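Local coordinates for putative uncharacterized protein F9E10.5 (Arabidopsis thaliana, PDB 3AG7), which is required for chloroplast photorelocation movement, acting through chloroplast actin filaments, and ends in an auxilin-like J domain whose co-chaperone activity this movement needs, at residues 6-9 / 10-14; 85-88 / 89-93; 45-48 / 49-52; 76-80 / 81-85; 57-60 / 61-65. All coordinates share one frame; numbering follows the deposited sequence.

Interaction 1. Residues 6-9 / 10-14; sequences EEIK and NIDAK
The Asn-10 amide lies with one face against the carbonyl oxygen of Glu-6: Asn-10 CG is 3.2 Å from Glu-6 O, which stands almost straight above the amide plane, so the ND2 hydrogens, which lie in that plane, are badly aimed for a bond to it. Over the same face, above ND2, runs the Glu-6 chain, side by side with the Asn-10 chain and pointing the same way, with Glu-6 CG 4.1 Å from Asn-10 ND2. The Glu-6 carboxylate and the amide are turned 73° apart. Asp-12 repeats the pattern two residues on, its carboxylate carbon CG lying 3.4 Å from Ile-8 O, again with the oxygen over the flat face. A chi1 of -74° in both residues folds CG back beside the residue's own N, toward the preceding turn. This is a regular stretch of the alpha-helix 5-19, and the straightest of the four i to i-4 bonds here is Asp-12 N to Ile-8 O at 2.8 Å, with 172° at the hydrogen. Ile-8 and Ile-11 put their CD1 atoms 4.4 Å apart on the side that packs against Tyr-84 of helix 80-100. Asp-12 OD1 reaches the same tyrosine, bonding to its hydroxyl. The charge of Lys-9 stays at a distance, with NZ 5.1 Å from Asp-12 OD2, close enough perhaps for a modest electrostatic pull on the carboxylate.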
loop_
_atom_site.group_PDB
_atom_site.type_symbol
_atom_site.label_atom_id
_atom_site.label_comp_id
_atom_site.label_asym_id
_atom_site.label_seq_id
_atom_site.Cartn_x
_atom_site.Cartn_y
_atom_site.Cartn_z
ATOM N N GLU A 6 11.886 17.728 5.179
ATOM C CA GLU A 6 12.316 17.431 3.812
ATOM C C GLU A 6 12.074 15.948 3.493
ATOM O O GLU A 6 11.616 15.600 2.407
ATOM C CB GLU A 6 13.779 17.801 3.636
ATOM C CG GLU A 6 14.252 17.817 2.205
ATOM C CD GLU A 6 15.615 18.478 2.040
ATOM O OE1 GLU A 6 16.045 19.218 2.961
ATOM O OE2 GLU A 6 16.241 18.260 0.976
ATOM N N GLU A 7 12.306 15.094 4.475
ATOM C CA GLU A 7 12.091 13.651 4.307
ATOM C C GLU A 7 10.632 13.312 4.126
ATOM O O GLU A 7 10.247 12.553 3.233
ATOM C CB GLU A 7 12.680 12.930 5.508
ATOM C CG GLU A 7 14.204 13.261 5.664
ATOM C CD GLU A 7 14.532 14.342 6.744
ATOM O OE1 GLU A 7 14.550 15.577 6.475
ATOM O OE2 GLU A 7 14.903 13.931 7.865
ATOM N N ILE A 8 9.797 13.953 4.927
ATOM C CA ILE A 8 8.370 13.740 4.812
ATOM C C ILE A 8 7.874 14.247 3.449
ATOM O O ILE A 8 7.074 13.571 2.786
ATOM C CB ILE A 8 7.609 14.403 5.964
ATOM C CG1 ILE A 8 7.872 13.675 7.304
ATOM C CG2 ILE A 8 6.135 14.454 5.665
ATOM C CD1 ILE A 8 7.299 12.200 7.366
ATOM N N LYS A 9 8.323 15.432 3.014
ATOM C CA LYS A 9 7.831 15.936 1.709
ATOM C C LYS A 9 8.276 15.065 0.540
ATOM O O LYS A 9 7.514 14.865 -0.453
ATOM C CB LYS A 9 8.247 17.390 1.491
ATOM C CG LYS A 9 7.305 18.441 2.117
ATOM C CD LYS A 9 6.836 18.162 3.557
ATOM C CE LYS A 9 5.519 18.940 3.851
ATOM N NZ LYS A 9 5.282 19.090 5.323
ATOM N N ASN A 10 9.474 14.504 0.667
ATOM C CA ASN A 10 10.001 13.520 -0.313
ATOM C C ASN A 10 9.230 12.204 -0.371
ATOM O O ASN A 10 8.983 11.669 -1.446
ATOM C CB ASN A 10 11.482 13.225 -0.063
ATOM C CG ASN A 10 12.388 14.367 -0.485
ATOM O OD1 ASN A 10 12.021 15.199 -1.315
ATOM N ND2 ASN A 10 13.585 14.388 0.050
ATOM N N ILE A 11 8.800 11.733 0.790
ATOM C CA ILE A 11 7.897 10.595 0.893
ATOM C C ILE A 11 6.567 10.936 0.260
ATOM O O ILE A 11 6.037 10.158 -0.514
ATOM C CB ILE A 11 7.716 10.166 2.377
ATOM C CG1 ILE A 11 9.043 9.568 2.906
ATOM C CG2 ILE A 11 6.496 9.190 2.531
ATOM C CD1 ILE A 11 9.039 9.339 4.487
ATOM N N ASP A 12 6.009 12.092 0.598
ATOM C CA ASP A 12 4.785 12.527 -0.065
ATOM C C ASP A 12 4.907 12.464 -1.572
ATOM O O ASP A 12 3.988 11.993 -2.274
ATOM C CB ASP A 12 4.458 13.974 0.323
ATOM C CG ASP A 12 3.935 14.096 1.735
ATOM O OD1 ASP A 12 3.470 13.078 2.293
ATOM O OD2 ASP A 12 3.942 15.240 2.255
ATOM N N ALA A 13 6.000 13.006 -2.091
ATOM C CA ALA A 13 6.184 13.097 -3.542
ATOM C C ALA A 13 6.315 11.716 -4.189
ATOM O O ALA A 13 5.761 11.462 -5.255
ATOM C CB ALA A 13 7.386 13.962 -3.879
ATOM N N LYS A 14 7.017 10.811 -3.529
ATOM C CA LYS A 14 7.136 9.465 -4.076
ATOM C C LYS A 14 5.796 8.768 -4.083
ATOM O O LYS A 14 5.463 8.070 -5.040
ATOM C CB LYS A 14 8.182 8.600 -3.382
ATOM C CG LYS A 14 8.415 7.281 -4.176
ATOM C CD LYS A 14 9.495 6.443 -3.547
ATOM C CE LYS A 14 9.911 5.263 -4.434
ATOM N NZ LYS A 14 10.956 4.462 -3.721
#

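Interaction 2. Residues 85-88 / 89-93; sequences MAEK and VFELL
Lys-88 starts with CG beside its own backbone N (chi1 -61°) and bends at chi2 (-57°), which lays its chain alongside the extended chain of Glu-91, so the two travel the same way and Lys-88 CD comes to 4.1 Å from Glu-91 OE1. Their charges do not meet directly: NZ stops 4.4 Å from OE1. Water 1 accepts from Lys-88 NZ at 2.6 Å and donates to Glu-87 OE1 at the same distance; its third link, to Glu-91 OE2, is modelled so short that its length is doubtful. The water and the lysine probably ease the repulsion between the two glutamates. All this rides on helix 80-100, the long last helix of the J domain, on its polar side. Other sides of the same turns are apolar: Val-89 and Ala-86 lie on Leu-68 of helix 54-68, while Met-85 packs on Ile-15 of helix 5-19. Underneath, Phe-90 N bonds to Ala-86 O at 2.7 Å, but the bond from Leu-92 N to Lys-88 O is weak at 3.4 Å. The same carbonyl has a second donor, for water 2 bonds to Lys-88 O at 2.9 Å and also donates to Glu-91 OE1.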
loop_
_atom_site.group_PDB
_atom_site.type_symbol
_atom_site.label_atom_id
_atom_site.label_comp_id
_atom_site.label_asym_id
_atom_site.label_seq_id
_atom_site.Cartn_x
_atom_site.Cartn_y
_atom_site.Cartn_z
ATOM N N MET A 85 4.725 6.726 5.857
ATOM C CA MET A 85 4.587 6.270 4.486
ATOM C C MET A 85 3.445 5.271 4.402
ATOM O O MET A 85 2.602 5.344 3.491
ATOM C CB MET A 85 5.903 5.603 4.044
ATOM C CG MET A 85 6.253 5.826 2.623
ATOM S SD MET A 85 7.795 4.980 2.274
ATOM C CE MET A 85 7.082 3.480 1.612
ATOM N N ALA A 86 3.414 4.339 5.355
ATOM C CA ALA A 86 2.389 3.292 5.367
ATOM C C ALA A 86 0.992 3.897 5.505
ATOM O O ALA A 86 0.057 3.421 4.914
ATOM C CB ALA A 86 2.635 2.322 6.500
ATOM N N GLU A 87 0.854 4.911 6.350
ATOM C CA GLU A 87 -0.454 5.516 6.564
ATOM C C GLU A 87 -0.978 6.082 5.236
ATOM O O GLU A 87 -2.168 5.909 4.884
ATOM C CB GLU A 87 -0.346 6.623 7.616
ATOM C CG GLU A 87 -1.609 7.445 7.829
ATOM C CD GLU A 87 -1.386 8.611 8.809
ATOM O OE1 GLU A 87 -1.449 9.772 8.363
ATOM O OE2 GLU A 87 -1.064 8.380 9.996
ATOM N N LYS A 88 -0.086 6.694 4.458
ATOM C CA LYS A 88 -0.531 7.227 3.163
ATOM C C LYS A 88 -0.903 6.118 2.206
ATOM O O LYS A 88 -1.892 6.219 1.515
ATOM C CB LYS A 88 0.513 8.114 2.540
ATOM C CG LYS A 88 0.846 9.319 3.382
ATOM C CD LYS A 88 -0.372 10.146 3.678
ATOM C CE LYS A 88 -0.006 11.227 4.699
ATOM N NZ LYS A 88 -1.209 11.992 5.113
ATOM N N VAL A 89 -0.088 5.056 2.148
ATOM C CA VAL A 89 -0.380 3.964 1.230
ATOM C C VAL A 89 -1.651 3.212 1.653
ATOM O O VAL A 89 -2.517 2.844 0.824
ATOM C CB VAL A 89 0.823 3.012 1.117
ATOM C CG1 VAL A 89 0.460 1.808 0.277
ATOM C CG2 VAL A 89 2.027 3.776 0.502
ATOM N N PHE A 90 -1.796 3.050 2.957
ATOM C CA PHE A 90 -2.930 2.332 3.521
ATOM C C PHE A 90 -4.218 3.082 3.231
ATOM O O PHE A 90 -5.220 2.462 2.938
ATOM C CB PHE A 90 -2.732 2.189 5.040
ATOM C CG PHE A 90 -3.725 1.290 5.687
ATOM C CD1 PHE A 90 -3.757 -0.067 5.378
ATOM C CD2 PHE A 90 -4.649 1.787 6.569
ATOM C CE1 PHE A 90 -4.660 -0.896 5.982
ATOM C CE2 PHE A 90 -5.598 0.928 7.163
ATOM C CZ PHE A 90 -5.603 -0.377 6.856
ATOM N N GLU A 91 -4.198 4.408 3.367
ATOM C CA GLU A 91 -5.370 5.228 2.940
ATOM C C GLU A 91 -5.795 4.928 1.502
ATOM O O GLU A 91 -6.997 4.745 1.233
ATOM C CB GLU A 91 -5.087 6.723 3.072
ATOM C CG GLU A 91 -4.977 7.195 4.491
ATOM C CD GLU A 91 -4.703 8.703 4.570
ATOM O OE1 GLU A 91 -4.384 9.344 3.523
ATOM O OE2 GLU A 91 -4.829 9.246 5.686
ATOM N N LEU A 92 -4.821 4.850 0.585
ATOM C CA LEU A 92 -5.107 4.563 -0.832
ATOM C C LEU A 92 -5.685 3.185 -0.980
ATOM O O LEU A 92 -6.677 3.009 -1.679
ATOM C CB LEU A 92 -3.857 4.706 -1.693
ATOM C CG LEU A 92 -3.325 6.136 -1.833
ATOM C CD1 LEU A 92 -1.855 6.125 -2.221
ATOM C CD2 LEU A 92 -4.153 6.947 -2.833
ATOM N N LEU A 93 -5.097 2.222 -0.271
ATOM C CA LEU A 93 -5.549 0.827 -0.347
ATOM C C LEU A 93 -6.993 0.713 0.144
ATOM O O LEU A 93 -7.833 0.066 -0.510
ATOM C CB LEU A 93 -4.613 -0.094 0.446
ATOM C CG LEU A 93 -3.292 -0.377 -0.267
ATOM C CD1 LEU A 93 -2.435 -1.316 0.578
ATOM C CD2 LEU A 93 -3.482 -1.021 -1.646
HETATM O O HOH W 1 -2.889 10.493 6.373
HETATM O O HOH W 2 -2.824 8.834 0.866
#

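Interaction 3. Residues 45-48 / 49-52; sequences PVPL and MDMI
Val-46 and Met-51 meet across a short 3-10 turn in the connection that leads into helix 54-68 of the J domain. The methionine comes over the valine with its methyl end: CE lies 3.6 Å from Val-46 CG1 and 3.4 Å from Val-46 O, the two side chains crossing at a slant. Met-51 CG stands in the crowded position between its backbone N and carbonyl carbon (chi1 59°), and the chain turns again at chi3, which carries the methyl back toward the residues that enter the turn. The same valine methyl also meets Asp-50, whose CB lies 3.8 Å from Val-46 CG1. The Asp-50 carboxylate reaches across Pro-47, setting OD2 3.3 Å from Pro-47 CG and close to CD as well, a contact of an oxygen with the ring's C-H groups. Beneath the side chains, two bonds of i to i-3 type make the turn, Asp-50 N to Pro-47 O at 3.0 Å and Met-51 N to Leu-48 O at 3.1 Å. Both donors stand well above the carbonyl plane, as the tight winding requires. Arg-27 of helix 26-30 then ties the exit down, giving hydrogen bonds to the carbonyls of Met-51 and Ile-52. Leu-48 O receives more than its bond: Met-51 CG lies against it, and Ile-52 CD1 touches it at 3.4 Å.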
loop_
_atom_site.group_PDB
_atom_site.type_symbol
_atom_site.label_atom_id
_atom_site.label_comp_id
_atom_site.label_asym_id
_atom_site.label_seq_id
_atom_site.Cartn_x
_atom_site.Cartn_y
_atom_site.Cartn_z
ATOM N N PRO A 45 5.787 -9.743 -4.569
ATOM C CA PRO A 45 5.138 -9.255 -5.784
ATOM C C PRO A 45 4.040 -10.164 -6.292
ATOM O O PRO A 45 4.184 -11.401 -6.261
ATOM C CB PRO A 45 6.292 -9.164 -6.808
ATOM C CG PRO A 45 7.384 -9.924 -6.245
ATOM C CD PRO A 45 7.240 -9.875 -4.741
ATOM N N VAL A 46 2.974 -9.553 -6.810
ATOM C CA VAL A 46 1.812 -10.315 -7.266
ATOM C C VAL A 46 1.411 -9.703 -8.609
ATOM O O VAL A 46 1.032 -8.548 -8.635
ATOM C CB VAL A 46 0.562 -10.272 -6.255
ATOM C CG1 VAL A 46 -0.541 -11.226 -6.743
ATOM C CG2 VAL A 46 0.929 -10.600 -4.802
ATOM N N PRO A 47 1.520 -10.461 -9.727
ATOM C CA PRO A 47 1.212 -9.979 -11.081
ATOM C C PRO A 47 -0.298 -9.880 -11.275
ATOM O O PRO A 47 -1.042 -10.494 -10.508
ATOM C CB PRO A 47 1.768 -11.091 -11.976
ATOM C CG PRO A 47 1.702 -12.323 -11.114
ATOM C CD PRO A 47 1.926 -11.882 -9.717
ATOM N N LEU A 48 -0.759 -9.117 -12.257
ATOM C CA LEU A 48 -2.198 -8.985 -12.478
ATOM C C LEU A 48 -2.875 -10.362 -12.654
ATOM O O LEU A 48 -4.003 -10.556 -12.223
ATOM C CB LEU A 48 -2.477 -8.098 -13.690
ATOM C CG LEU A 48 -2.230 -6.572 -13.595
ATOM C CD1 LEU A 48 -2.354 -5.864 -14.961
ATOM C CD2 LEU A 48 -3.184 -5.884 -12.554
ATOM N N MET A 49 -2.175 -11.316 -13.272
ATOM C CA MET A 49 -2.777 -12.588 -13.574
ATOM C C MET A 49 -3.043 -13.421 -12.328
ATOM O O MET A 49 -3.802 -14.379 -12.411
ATOM C CB MET A 49 -1.909 -13.351 -14.576
ATOM C CG MET A 49 -2.020 -12.719 -15.985
ATOM S SD MET A 49 -3.575 -13.144 -16.829
ATOM C CE MET A 49 -3.304 -14.859 -17.208
ATOM N N ASP A 50 -2.427 -13.059 -11.198
ATOM C CA ASP A 50 -2.662 -13.754 -9.941
ATOM C C ASP A 50 -3.670 -13.042 -9.032
ATOM O O ASP A 50 -3.863 -13.429 -7.879
ATOM C CB ASP A 50 -1.359 -13.978 -9.165
ATOM C CG ASP A 50 -0.436 -14.984 -9.818
ATOM O OD1 ASP A 50 -0.874 -15.753 -10.702
ATOM O OD2 ASP A 50 0.734 -15.018 -9.394
ATOM N N MET A 51 -4.344 -12.031 -9.561
ATOM C CA MET A 51 -5.345 -11.287 -8.787
ATOM C C MET A 51 -6.554 -10.987 -9.664
ATOM O O MET A 51 -7.027 -9.835 -9.759
ATOM C CB MET A 51 -4.731 -10.010 -8.171
ATOM C CG MET A 51 -4.138 -9.038 -9.190
ATOM S SD MET A 51 -3.510 -7.511 -8.432
ATOM C CE MET A 51 -2.141 -8.128 -7.482
ATOM N N ILE A 52 -7.005 -12.032 -10.360
ATOM C CA ILE A 52 -8.119 -11.921 -11.325
ATOM C C ILE A 52 -9.451 -12.147 -10.599
ATOM O O ILE A 52 -10.296 -11.227 -10.508
ATOM C CB ILE A 52 -7.970 -12.961 -12.487
ATOM C CG1 ILE A 52 -6.702 -12.675 -13.331
ATOM C CG2 ILE A 52 -9.216 -12.917 -13.363
ATOM C CD1 ILE A 52 -6.705 -11.314 -14.072
#

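Interaction 4. Residues 76-80 / 81-85; sequences KGASA and NQKYM
Lys-83 NZ gives a 2.7 Å hydrogen bond to water 3, which in turn donates to Ala-78 O, so the lysine holds the incoming loop through a single solvent molecule. Its chain turns at chi3 to get there, passing over the Ser-79 carbonyl with CE 3.4 Å from Ser-79 O, while CG brushes the methyl of Ala-78. Two reciprocal bonds between Ser-79 and Gln-82 lie at the centre. Ser-79 OG accepts from Gln-82 N at 3.0 Å; its chi1 of 78° swings the hydroxyl in between its own backbone N and carbonyl carbon, and so over the first turn. In return the Gln-82 chain, extended beyond CG, brings OE1 to the Ser-79 N-H at 3.1 Å along a nearly straight line, 169° at the hydrogen. The donor is tilted 25° from the plane of the amide, and OE1 rests as well against Ala-78 CA and CB. Ser-79 O accepts from Lys-83 N, the first regular bond of the helix. Asn-81 faces the other way, its amide bonding to Leu-3 N and Gly-1 O, residues that apparently come from the construct. On the loop's far end, Gly-77, with positive phi, ends helix 70-75 in a Schellman motif. One helix is thus closed and the next begun within three residues, and the pairing of Ser-79 at the N-cap with Gln-82 three residues on is a capping box at the start of helix 80-100.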
loop_
_atom_site.group_PDB
_atom_site.type_symbol
_atom_site.label_atom_id
_atom_site.label_comp_id
_atom_site.label_asym_id
_atom_site.label_seq_id
_atom_site.Cartn_x
_atom_site.Cartn_y
_atom_site.Cartn_z
ATOM N N LYS A 76 5.538 -4.390 14.754
ATOM C CA LYS A 76 6.762 -4.875 14.070
ATOM C C LYS A 76 7.966 -3.944 14.364
ATOM O O LYS A 76 9.059 -4.141 13.821
ATOM C CB LYS A 76 6.563 -4.910 12.548
ATOM C CG LYS A 76 5.816 -6.130 11.960
ATOM C CD LYS A 76 6.652 -7.411 12.037
ATOM C CE LYS A 76 6.118 -8.530 11.125
ATOM N NZ LYS A 76 4.638 -8.613 11.269
ATOM N N GLY A 77 7.702 -2.864 15.094
ATOM C CA GLY A 77 8.718 -1.888 15.474
ATOM C C GLY A 77 9.173 -0.972 14.333
ATOM O O GLY A 77 10.325 -0.544 14.279
ATOM N N ALA A 78 8.261 -0.637 13.434
ATOM C CA ALA A 78 8.586 0.264 12.327
ATOM C C ALA A 78 9.004 1.647 12.813
ATOM O O ALA A 78 8.588 2.086 13.890
ATOM C CB ALA A 78 7.383 0.399 11.418
ATOM N N SER A 79 9.757 2.349 11.967
ATOM C CA SER A 79 10.208 3.719 12.248
ATOM C C SER A 79 9.045 4.716 12.041
ATOM O O SER A 79 8.010 4.352 11.470
ATOM C CB SER A 79 11.390 4.070 11.335
ATOM O OG SER A 79 10.933 4.395 10.008
ATOM N N ALA A 80 9.182 5.916 12.605
ATOM C CA ALA A 80 8.165 6.996 12.448
ATOM C C ALA A 80 7.889 7.277 10.958
ATOM O O ALA A 80 6.736 7.463 10.546
ATOM C CB ALA A 80 8.662 8.262 13.116
ATOM N N ASN A 81 8.935 7.306 10.145
ATOM C CA ASN A 81 8.761 7.604 8.714
ATOM C C ASN A 81 8.179 6.434 7.978
ATOM O O ASN A 81 7.387 6.625 7.043
ATOM C CB ASN A 81 10.099 8.042 8.080
ATOM C CG ASN A 81 10.535 9.425 8.570
ATOM O OD1 ASN A 81 9.762 10.113 9.237
ATOM N ND2 ASN A 81 11.772 9.825 8.239
ATOM N N GLN A 82 8.524 5.212 8.410
ATOM C CA GLN A 82 7.872 4.043 7.819
ATOM C C GLN A 82 6.362 4.099 8.093
ATOM O O GLN A 82 5.546 3.848 7.199
ATOM C CB GLN A 82 8.487 2.717 8.321
ATOM C CG GLN A 82 9.851 2.426 7.637
ATOM C CD GLN A 82 10.493 1.175 8.180
ATOM O OE1 GLN A 82 10.250 0.818 9.320
ATOM N NE2 GLN A 82 11.328 0.502 7.376
ATOM N N LYS A 83 6.002 4.441 9.317
ATOM C CA LYS A 83 4.608 4.529 9.701
ATOM C C LYS A 83 3.889 5.611 8.917
ATOM O O LYS A 83 2.749 5.430 8.484
ATOM C CB LYS A 83 4.472 4.760 11.206
ATOM C CG LYS A 83 4.765 3.442 11.943
ATOM C CD LYS A 83 4.616 3.555 13.433
ATOM C CE LYS A 83 5.814 4.205 14.071
ATOM N NZ LYS A 83 5.688 4.002 15.537
ATOM N N TYR A 84 4.513 6.760 8.797
ATOM C CA TYR A 84 3.977 7.813 7.939
ATOM C C TYR A 84 3.732 7.357 6.489
ATOM O O TYR A 84 2.618 7.522 5.960
ATOM C CB TYR A 84 4.897 9.045 7.973
ATOM C CG TYR A 84 4.375 10.195 7.151
ATOM C CD1 TYR A 84 3.515 11.151 7.715
ATOM C CD2 TYR A 84 4.604 10.254 5.788
ATOM C CE1 TYR A 84 3.034 12.217 6.940
ATOM C CE2 TYR A 84 4.153 11.307 5.027
ATOM C CZ TYR A 84 3.342 12.270 5.590
ATOM O OH TYR A 84 2.832 13.283 4.795
ATOM N N MET A 85 4.725 6.726 5.857
ATOM C CA MET A 85 4.587 6.270 4.486
ATOM C C MET A 85 3.445 5.271 4.402
ATOM O O MET A 85 2.602 5.344 3.491
ATOM C CB MET A 85 5.903 5.603 4.044
ATOM C CG MET A 85 6.253 5.826 2.623
ATOM S SD MET A 85 7.795 4.980 2.274
ATOM C CE MET A 85 7.082 3.480 1.612
HETATM O O HOH W 3 6.777 1.581 15.930
#

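Interaction 5. Residues 57-60 / 61-65; sequences VRKS and YQRAL
Lys-59 lays its aliphatic chain over one face of the Arg-63 guanidinium, CG standing 3.5 Å above the plane and offset toward its rim. Farther out CD is 3.7 Å from NH2. The lysine has CG anti to its backbone N (chi1 -175°), which sends the chain along the helix toward the next turn, while Arg-63 stays extended from CG to NE and meets it at an angle. Their charged ends come together as well, with Lys-59 NZ 3.7 Å from Arg-63 NH2. At the edge of the guanidinium, in its plane, water 5 accepts from NH1 at 2.5 Å, a length that is doubtful, and donates to Ser-60 OG, linking the arginine to the serine one turn back. Neighbouring turns of helix 54-68 are held by ordinary i to i-4 bonds, the shortest of the four here being Tyr-61 N to Val-57 O at 2.8 Å. On another flank the helix turns to helix 80-100: Tyr-61 stacks its ring on Trp-97, and Arg-58 bonds through NH2 to Asn-101. This is helix II of the J-domain fold, the helix that leads into the HPD loop. Two positive groups side by side should repel; hydrocarbon against the guanidinium face probably offsets some of that cost, and the resulting positive patch is consistent with the basic helix II surface by which J domains meet Hsp70.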
loop_
_atom_site.group_PDB
_atom_site.type_symbol
_atom_site.label_atom_id
_atom_site.label_comp_id
_atom_site.label_asym_id
_atom_site.label_seq_id
_atom_site.Cartn_x
_atom_site.Cartn_y
_atom_site.Cartn_z
ATOM N N VAL A 57 -8.059 -11.409 -5.199
ATOM C CA VAL A 57 -7.946 -9.980 -4.831
ATOM C C VAL A 57 -7.980 -9.870 -3.308
ATOM O O VAL A 57 -7.144 -9.193 -2.714
ATOM C CB VAL A 57 -9.012 -9.121 -5.480
ATOM C CG1 VAL A 57 -8.891 -7.675 -4.981
ATOM C CG2 VAL A 57 -8.855 -9.183 -7.025
ATOM N N ARG A 58 -8.971 -10.506 -2.695
ATOM C CA ARG A 58 -9.137 -10.490 -1.246
ATOM C C ARG A 58 -7.942 -11.049 -0.516
ATOM O O ARG A 58 -7.566 -10.539 0.551
ATOM C CB ARG A 58 -10.451 -11.172 -0.835
ATOM C CG ARG A 58 -11.634 -10.444 -1.404
ATOM C CD ARG A 58 -12.983 -10.900 -0.850
ATOM N NE ARG A 58 -14.022 -9.932 -1.244
ATOM C CZ ARG A 58 -14.708 -9.989 -2.384
ATOM N NH1 ARG A 58 -14.529 -11.002 -3.236
ATOM N NH2 ARG A 58 -15.598 -9.049 -2.673
ATOM N N LYS A 59 -7.334 -12.101 -1.069
ATOM C CA LYS A 59 -6.155 -12.632 -0.441
ATOM C C LYS A 59 -4.963 -11.664 -0.464
ATOM O O LYS A 59 -4.250 -11.469 0.558
ATOM C CB LYS A 59 -5.781 -13.955 -1.075
ATOM C CG LYS A 59 -4.616 -14.568 -0.347
ATOM C CD LYS A 59 -4.539 -16.023 -0.668
ATOM C CE LYS A 59 -4.904 -16.833 0.557
ATOM N NZ LYS A 59 -4.103 -18.063 0.464
ATOM N N SER A 60 -4.776 -11.027 -1.617
ATOM C CA SER A 60 -3.673 -10.094 -1.786
ATOM C C SER A 60 -3.916 -8.846 -0.926
ATOM O O SER A 60 -3.002 -8.283 -0.318
ATOM C CB SER A 60 -3.525 -9.745 -3.267
ATOM O OG SER A 60 -2.858 -10.780 -3.972
ATOM N N TYR A 61 -5.173 -8.450 -0.819
ATOM C CA TYR A 61 -5.514 -7.341 0.065
ATOM C C TYR A 61 -5.203 -7.667 1.518
ATOM O O TYR A 61 -4.563 -6.888 2.225
ATOM C CB TYR A 61 -6.989 -7.012 -0.065
ATOM C CG TYR A 61 -7.397 -5.877 0.830
ATOM C CD1 TYR A 61 -6.942 -4.595 0.600
ATOM C CD2 TYR A 61 -8.253 -6.090 1.898
ATOM C CE1 TYR A 61 -7.312 -3.544 1.429
ATOM C CE2 TYR A 61 -8.659 -5.016 2.726
ATOM C CZ TYR A 61 -8.145 -3.773 2.490
ATOM O OH TYR A 61 -8.521 -2.694 3.270
ATOM N N GLN A 62 -5.571 -8.866 1.946
ATOM C CA GLN A 62 -5.242 -9.310 3.314
ATOM C C GLN A 62 -3.726 -9.221 3.566
ATOM O O GLN A 62 -3.258 -8.707 4.594
ATOM C CB GLN A 62 -5.735 -10.753 3.506
ATOM C CG GLN A 62 -5.372 -11.320 4.860
ATOM C CD GLN A 62 -5.507 -12.804 4.882
ATOM O OE1 GLN A 62 -6.472 -13.358 4.358
ATOM N NE2 GLN A 62 -4.589 -13.445 5.573
ATOM N N ARG A 63 -2.938 -9.741 2.636
ATOM C CA ARG A 63 -1.495 -9.676 2.776
ATOM C C ARG A 63 -0.982 -8.259 2.928
ATOM O O ARG A 63 -0.084 -8.029 3.737
ATOM C CB ARG A 63 -0.805 -10.424 1.643
ATOM C CG ARG A 63 -1.111 -11.908 1.701
ATOM C CD ARG A 63 0.029 -12.694 1.057
ATOM N NE ARG A 63 -0.223 -14.138 1.044
ATOM C CZ ARG A 63 -0.717 -14.786 -0.007
ATOM N NH1 ARG A 63 -1.009 -14.115 -1.105
ATOM N NH2 ARG A 63 -0.940 -16.098 0.042
ATOM N N ALA A 64 -1.526 -7.327 2.142
ATOM C CA ALA A 64 -1.147 -5.910 2.243
ATOM C C ALA A 64 -1.561 -5.319 3.598
ATOM O O ALA A 64 -0.808 -4.563 4.198
ATOM C CB ALA A 64 -1.752 -5.066 1.078
ATOM N N LEU A 65 -2.755 -5.642 4.071
ATOM C CA LEU A 65 -3.195 -5.182 5.407
ATOM C C LEU A 65 -2.219 -5.597 6.483
ATOM O O LEU A 65 -1.940 -4.845 7.424
ATOM C CB LEU A 65 -4.521 -5.838 5.777
ATOM C CG LEU A 65 -5.770 -5.018 6.039
ATOM C CD1 LEU A 65 -5.887 -3.880 5.034
ATOM C CD2 LEU A 65 -6.972 -5.961 5.975
HETATM O O HOH W 4 -8.708 -12.606 2.569
HETATM O O HOH W 5 -0.470 -11.861 -2.097
#

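How the interactions relate
Along the chain the order is interaction 1, 3, 5, 4 and 2. Interactions 2 and 4 share helix 80-100 and Met-85, their centres 12 Å apart, and this helix packs against the helices of interactions 1 and 5. Helix 5-19, with interaction 1, packs on its beginning: Ile-11 CG2 lies 3.4 Å from Met-85 CG. Helix 54-68, with interaction 5, packs farther along, where Phe-90 CE1 and Leu-65 CD1 are also 3.4 Å apart. The loop of interaction 3 leans on helix 54-68 through Met-51 and Val-57, and stands about 29 Å, centre to centre, from interaction 1. Helices 54-68 and 80-100 form the paired core of the J domain, with helix 5-19 packed alongside.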